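Triosephosphate isomerase (PDB 4O4V) probably catalyses the interconversion of D-glyceraldehyde 3-phosphate and dihydroxyacetone phosphate in glycolysis and gluconeogenesis, working as a homodimer. Local coordinates at residues Leu116-His129 and Phe141-Pro154. Residues are numbered along the deposited sequence; the frame is centred on the assembly and turned at random. Where two conformers were deposited one is given.
Sequences LENGMKIIYCCGEH and FVSAQIEKMIPAIP
The side-chain amide of Gln-145 grips Gly-127 once directly and once through a water: OE1 takes the Gly-127 N-H on an in-plane lone pair (N to OE1 2.9 Å, 164° at the hydrogen), while NE2 donates to a water that in turn bonds Gly-127 O. Together these bonds hold the amide with its O, not its NH2, toward the Gly-127 N-H. Beside it, the Cys-126 SG rests 4.0 Å from both Val-142 CG1 and Ile-146 CD1. Farther along the helix Met-149 lies over one face of the Tyr-124 ring, its CG 3.5 Å from the ring centroid and nearly on the normal, with SD displaced toward the CG-CD1 side of the Tyr-124 ring in a Met-aromatic contact. With its CG anti to the backbone N (chi1 -166°), Tyr-124 reaches out from the strand, and a second water in the ring plane links its OH to Gln-145 O. At the far end, Leu-116 CD1 meets Ile-153 CD1 at 3.6 Å, and Leu-116 CB packs on Pro-154 CD. In this beta-alpha unit of the TIM barrel, residues 141-149 run back outside strand 121-126, their N-to-C directions 148° apart, between helix 105-117, whose Leu-108 touches Tyr-124, and helix 179-197, whose Ile-189 touches Cys-126 and Val-142.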
loop_
_atom_site.group_PDB
_atom_site.type_symbol
_atom_site.label_atom_id
_atom_site.label_comp_id
_atom_site.label_asym_id
_atom_site.label_seq_id
_atom_site.Cartn_x
_atom_site.Cartn_y
_atom_site.Cartn_z
ATOM N N LEU A 116 12.916 9.705 -7.993
ATOM C CA LEU A 116 14.123 10.541 -8.086
ATOM C C LEU A 116 13.816 11.880 -8.728
ATOM O O LEU A 116 14.290 12.927 -8.241
ATOM C CB LEU A 116 15.226 9.811 -8.833
ATOM C CG LEU A 116 15.827 8.640 -8.063
ATOM C CD1 LEU A 116 16.597 7.744 -8.989
ATOM C CD2 LEU A 116 16.679 9.101 -6.887
ATOM N N GLU A 117 13.016 11.895 -9.796
ATOM C CA GLU A 117 12.766 13.162 -10.459
ATOM C C GLU A 117 11.897 14.062 -9.608
ATOM O O GLU A 117 11.863 15.281 -9.844
ATOM C CB GLU A 117 12.264 12.951 -11.897
ATOM C CG GLU A 117 10.890 12.536 -11.989
ATOM C CD GLU A 117 10.508 11.932 -13.351
ATOM O OE1 GLU A 117 11.350 11.812 -14.268
ATOM O OE2 GLU A 117 9.335 11.550 -13.480
ATOM N N ASN A 118 11.232 13.522 -8.592
ATOM C CA ASN A 118 10.411 14.296 -7.661
ATOM C C ASN A 118 11.077 14.515 -6.304
ATOM O O ASN A 118 10.417 14.842 -5.328
ATOM C CB ASN A 118 9.032 13.643 -7.501
ATOM C CG ASN A 118 8.146 13.894 -8.687
ATOM O OD1 ASN A 118 7.428 14.906 -8.709
ATOM N ND2 ASN A 118 8.199 13.048 -9.697
ATOM N N GLY A 119 12.388 14.332 -6.251
ATOM C CA GLY A 119 13.180 14.731 -5.099
ATOM C C GLY A 119 13.296 13.736 -3.956
ATOM O O GLY A 119 13.708 14.122 -2.871
ATOM N N MET A 120 12.918 12.477 -4.186
ATOM C CA MET A 120 13.163 11.385 -3.258
ATOM C C MET A 120 14.553 10.854 -3.413
ATOM O O MET A 120 15.219 11.001 -4.436
ATOM C CB MET A 120 12.229 10.227 -3.523
ATOM C CG MET A 120 10.798 10.602 -3.393
ATOM S SD MET A 120 10.301 11.072 -1.731
ATOM C CE MET A 120 10.452 9.570 -0.776
ATOM N N LYS A 121 14.951 10.161 -2.370
ATOM C CA LYS A 121 16.083 9.261 -2.392
ATOM C C LYS A 121 15.577 7.842 -2.276
ATOM O O LYS A 121 14.532 7.615 -1.645
ATOM C CB LYS A 121 17.015 9.576 -1.224
ATOM C CG LYS A 121 17.536 11.009 -1.227
ATOM C CD LYS A 121 18.408 11.292 -0.003
ATOM C CE LYS A 121 18.969 12.723 -0.008
ATOM N NZ LYS A 121 20.026 12.850 1.019
ATOM N N ILE A 122 16.284 6.882 -2.881
ATOM C CA ILE A 122 15.797 5.532 -2.968
ATOM C C ILE A 122 16.785 4.510 -2.462
ATOM O O ILE A 122 18.011 4.666 -2.649
ATOM C CB ILE A 122 15.346 5.148 -4.406
ATOM C CG1 ILE A 122 16.495 5.067 -5.408
ATOM C CG2 ILE A 122 14.267 6.114 -4.900
ATOM C CD1 ILE A 122 16.095 4.590 -6.815
ATOM N N ILE A 123 16.260 3.448 -1.864
ATOM C CA ILE A 123 17.007 2.245 -1.548
ATOM C C ILE A 123 16.456 1.179 -2.479
ATOM O O ILE A 123 15.338 0.662 -2.268
ATOM C CB ILE A 123 16.864 1.817 -0.089
ATOM C CG1 ILE A 123 17.313 2.915 0.878
ATOM C CG2 ILE A 123 17.622 0.512 0.165
ATOM C CD1 ILE A 123 16.823 2.711 2.294
ATOM N N TYR A 124 17.185 0.887 -3.544
ATOM C CA TYR A 124 16.709 0.003 -4.620
ATOM C C TYR A 124 17.257 -1.402 -4.389
ATOM O O TYR A 124 18.489 -1.574 -4.305
ATOM C CB TYR A 124 17.155 0.541 -5.977
ATOM C CG TYR A 124 16.449 -0.094 -7.149
ATOM C CD1 TYR A 124 16.909 -1.252 -7.716
ATOM C CD2 TYR A 124 15.299 0.481 -7.674
ATOM C CE1 TYR A 124 16.251 -1.823 -8.834
ATOM C CE2 TYR A 124 14.664 -0.066 -8.761
ATOM C CZ TYR A 124 15.129 -1.211 -9.327
ATOM O OH TYR A 124 14.457 -1.695 -10.434
ATOM N N CYS A 125 16.392 -2.393 -4.265
ATOM C CA CYS A 125 16.786 -3.742 -3.898
ATOM C C CYS A 125 16.853 -4.671 -5.085
ATOM O O CYS A 125 16.062 -4.567 -6.013
ATOM C CB CYS A 125 15.757 -4.295 -2.892
ATOM S SG CYS A 125 15.548 -3.343 -1.378
ATOM N N CYS A 126 17.805 -5.606 -5.022
ATOM C CA CYS A 126 17.985 -6.634 -6.034
ATOM C C CYS A 126 18.459 -7.905 -5.344
ATOM O O CYS A 126 18.697 -7.898 -4.114
ATOM C CB CYS A 126 19.049 -6.160 -7.020
ATOM S SG CYS A 126 20.730 -5.994 -6.351
ATOM N N GLY A 127 18.540 -9.010 -6.088
ATOM C CA GLY A 127 19.070 -10.256 -5.547
ATOM C C GLY A 127 18.481 -11.465 -6.235
ATOM O O GLY A 127 17.342 -11.440 -6.696
ATOM N N GLU A 128 19.285 -12.540 -6.292
ATOM C CA GLU A 128 18.897 -13.761 -6.989
ATOM C C GLU A 128 18.321 -14.830 -6.074
ATOM O O GLU A 128 18.574 -14.877 -4.874
ATOM C CB GLU A 128 20.079 -14.325 -7.781
ATOM C CG GLU A 128 21.004 -15.264 -7.041
ATOM C CD GLU A 128 21.956 -14.644 -6.048
ATOM O OE1 GLU A 128 21.843 -13.417 -5.729
ATOM O OE2 GLU A 128 22.842 -15.379 -5.558
ATOM N N HIS A 129 17.554 -15.710 -6.697
ATOM C CA HIS A 129 16.911 -16.849 -6.049
ATOM C C HIS A 129 17.800 -18.080 -6.117
ATOM O O HIS A 129 18.856 -18.109 -6.760
ATOM C CB HIS A 129 15.586 -17.155 -6.730
ATOM C CG HIS A 129 14.604 -16.036 -6.623
ATOM N ND1 HIS A 129 14.664 -14.894 -7.386
ATOM C CD2 HIS A 129 13.533 -15.885 -5.814
ATOM C CE1 HIS A 129 13.683 -14.076 -7.034
ATOM N NE2 HIS A 129 12.974 -14.661 -6.094
ATOM N N PHE A 141 22.091 -12.752 -13.157
ATOM C CA PHE A 141 20.749 -12.389 -12.762
ATOM C C PHE A 141 20.739 -10.970 -12.161
ATOM O O PHE A 141 19.884 -10.149 -12.485
ATOM C CB PHE A 141 20.181 -13.384 -11.751
ATOM C CG PHE A 141 18.766 -13.107 -11.386
ATOM C CD1 PHE A 141 17.733 -13.628 -12.165
ATOM C CD2 PHE A 141 18.439 -12.303 -10.300
ATOM C CE1 PHE A 141 16.420 -13.349 -11.853
ATOM C CE2 PHE A 141 17.129 -12.030 -9.978
ATOM C CZ PHE A 141 16.105 -12.558 -10.757
ATOM N N VAL A 142 21.662 -10.706 -11.235
ATOM C CA VAL A 142 21.733 -9.401 -10.580
ATOM C C VAL A 142 22.107 -8.325 -11.595
ATOM O O VAL A 142 21.535 -7.222 -11.585
ATOM C CB VAL A 142 22.672 -9.468 -9.389
ATOM C CG1 VAL A 142 22.987 -8.077 -8.865
ATOM C CG2 VAL A 142 22.102 -10.346 -8.293
ATOM N N SER A 143 22.985 -8.634 -12.529
ATOM C CA SER A 143 23.314 -7.652 -13.562
ATOM C C SER A 143 22.089 -7.265 -14.379
ATOM O O SER A 143 21.899 -6.083 -14.684
ATOM C CB SER A 143 24.426 -8.148 -14.480
ATOM O OG SER A 143 24.895 -7.105 -15.338
ATOM N N ALA A 144 21.255 -8.209 -14.769
ATOM C CA ALA A 144 20.067 -7.866 -15.526
ATOM C C ALA A 144 19.185 -6.914 -14.727
ATOM O O ALA A 144 18.612 -5.984 -15.288
ATOM C CB ALA A 144 19.291 -9.129 -15.914
ATOM N N GLN A 145 19.053 -7.153 -13.419
ATOM C CA GLN A 145 18.239 -6.276 -12.583
ATOM C C GLN A 145 18.831 -4.868 -12.520
ATOM O O GLN A 145 18.106 -3.864 -12.618
ATOM C CB GLN A 145 18.116 -6.841 -11.176
ATOM C CG GLN A 145 17.337 -8.146 -11.094
ATOM C CD GLN A 145 17.134 -8.581 -9.670
ATOM O OE1 GLN A 145 18.100 -8.667 -8.893
ATOM N NE2 GLN A 145 15.892 -8.823 -9.293
ATOM N N ILE A 146 20.131 -4.787 -12.288
ATOM C CA ILE A 146 20.802 -3.476 -12.190
ATOM C C ILE A 146 20.781 -2.763 -13.539
ATOM O O ILE A 146 20.601 -1.545 -13.592
ATOM C CB ILE A 146 22.217 -3.625 -11.638
ATOM C CG1 ILE A 146 22.201 -4.193 -10.207
ATOM C CG2 ILE A 146 22.990 -2.273 -11.721
ATOM C CD1 ILE A 146 21.620 -3.294 -9.162
ATOM N N GLU A 147 20.921 -3.499 -14.631
ATOM C CA GLU A 147 20.852 -2.900 -15.954
ATOM C C GLU A 147 19.462 -2.372 -16.300
ATOM O O GLU A 147 19.353 -1.456 -17.117
ATOM C CB GLU A 147 21.356 -3.888 -17.014
ATOM C CG GLU A 147 22.854 -4.185 -16.924
ATOM C CD GLU A 147 23.321 -5.208 -17.941
ATOM O OE1 GLU A 147 23.433 -4.846 -19.131
ATOM O OE2 GLU A 147 23.603 -6.364 -17.563
ATOM N N LYS A 148 18.407 -2.917 -15.706
ATOM C CA LYS A 148 17.077 -2.317 -15.851
ATOM C C LYS A 148 16.919 -1.056 -15.004
ATOM O O LYS A 148 16.207 -0.124 -15.394
ATOM C CB LYS A 148 15.985 -3.331 -15.477
ATOM N N MET A 149 17.591 -1.009 -13.866
ATOM C CA MET A 149 17.543 0.166 -12.997
ATOM C C MET A 149 18.313 1.362 -13.571
ATOM O O MET A 149 17.863 2.504 -13.504
ATOM C CB MET A 149 18.118 -0.195 -11.611
ATOM C CG MET A 149 17.982 0.898 -10.545
ATOM S SD MET A 149 19.220 0.868 -9.195
ATOM C CE MET A 149 20.658 1.392 -10.087
ATOM N N ILE A 150 19.479 1.095 -14.146
ATOM C CA ILE A 150 20.389 2.156 -14.564
ATOM C C ILE A 150 19.719 3.240 -15.445
ATOM O O ILE A 150 19.868 4.424 -15.156
ATOM C CB ILE A 150 21.667 1.577 -15.225
ATOM C CG1 ILE A 150 22.581 1.074 -14.129
ATOM C CG2 ILE A 150 22.385 2.618 -16.107
ATOM C CD1 ILE A 150 23.698 0.156 -14.639
ATOM N N PRO A 151 18.989 2.872 -16.514
ATOM C CA PRO A 151 18.439 3.929 -17.379
ATOM C C PRO A 151 17.326 4.743 -16.717
ATOM O O PRO A 151 16.945 5.792 -17.223
ATOM C CB PRO A 151 17.858 3.167 -18.587
ATOM C CG PRO A 151 18.263 1.732 -18.422
ATOM C CD PRO A 151 18.814 1.514 -17.066
ATOM N N ALA A 152 16.790 4.255 -15.604
ATOM C CA ALA A 152 15.770 4.986 -14.856
ATOM C C ALA A 152 16.346 6.152 -14.069
ATOM O O ALA A 152 15.626 7.092 -13.742
ATOM C CB ALA A 152 15.023 4.062 -13.928
ATOM N N ILE A 153 17.641 6.106 -13.746
ATOM C CA ILE A 153 18.217 7.113 -12.872
ATOM C C ILE A 153 18.388 8.409 -13.651
ATOM O O ILE A 153 19.184 8.477 -14.610
ATOM C CB ILE A 153 19.571 6.646 -12.281
ATOM C CG1 ILE A 153 19.456 5.247 -11.647
ATOM C CG2 ILE A 153 20.099 7.695 -11.333
ATOM C CD1 ILE A 153 18.292 5.070 -10.674
ATOM N N PRO A 154 17.687 9.499 -13.290
ATOM C CA PRO A 154 17.855 10.736 -14.074
ATOM C C PRO A 154 19.231 11.300 -13.937
ATOM O O PRO A 154 19.968 11.033 -12.980
ATOM C CB PRO A 154 16.818 11.694 -13.466
ATOM C CG PRO A 154 15.862 10.819 -12.726
ATOM C CD PRO A 154 16.660 9.640 -12.255
HETATM O O HOH W 1 15.544 -4.022 -11.315
HETATM O O HOH W 2 15.268 -9.601 -6.527
#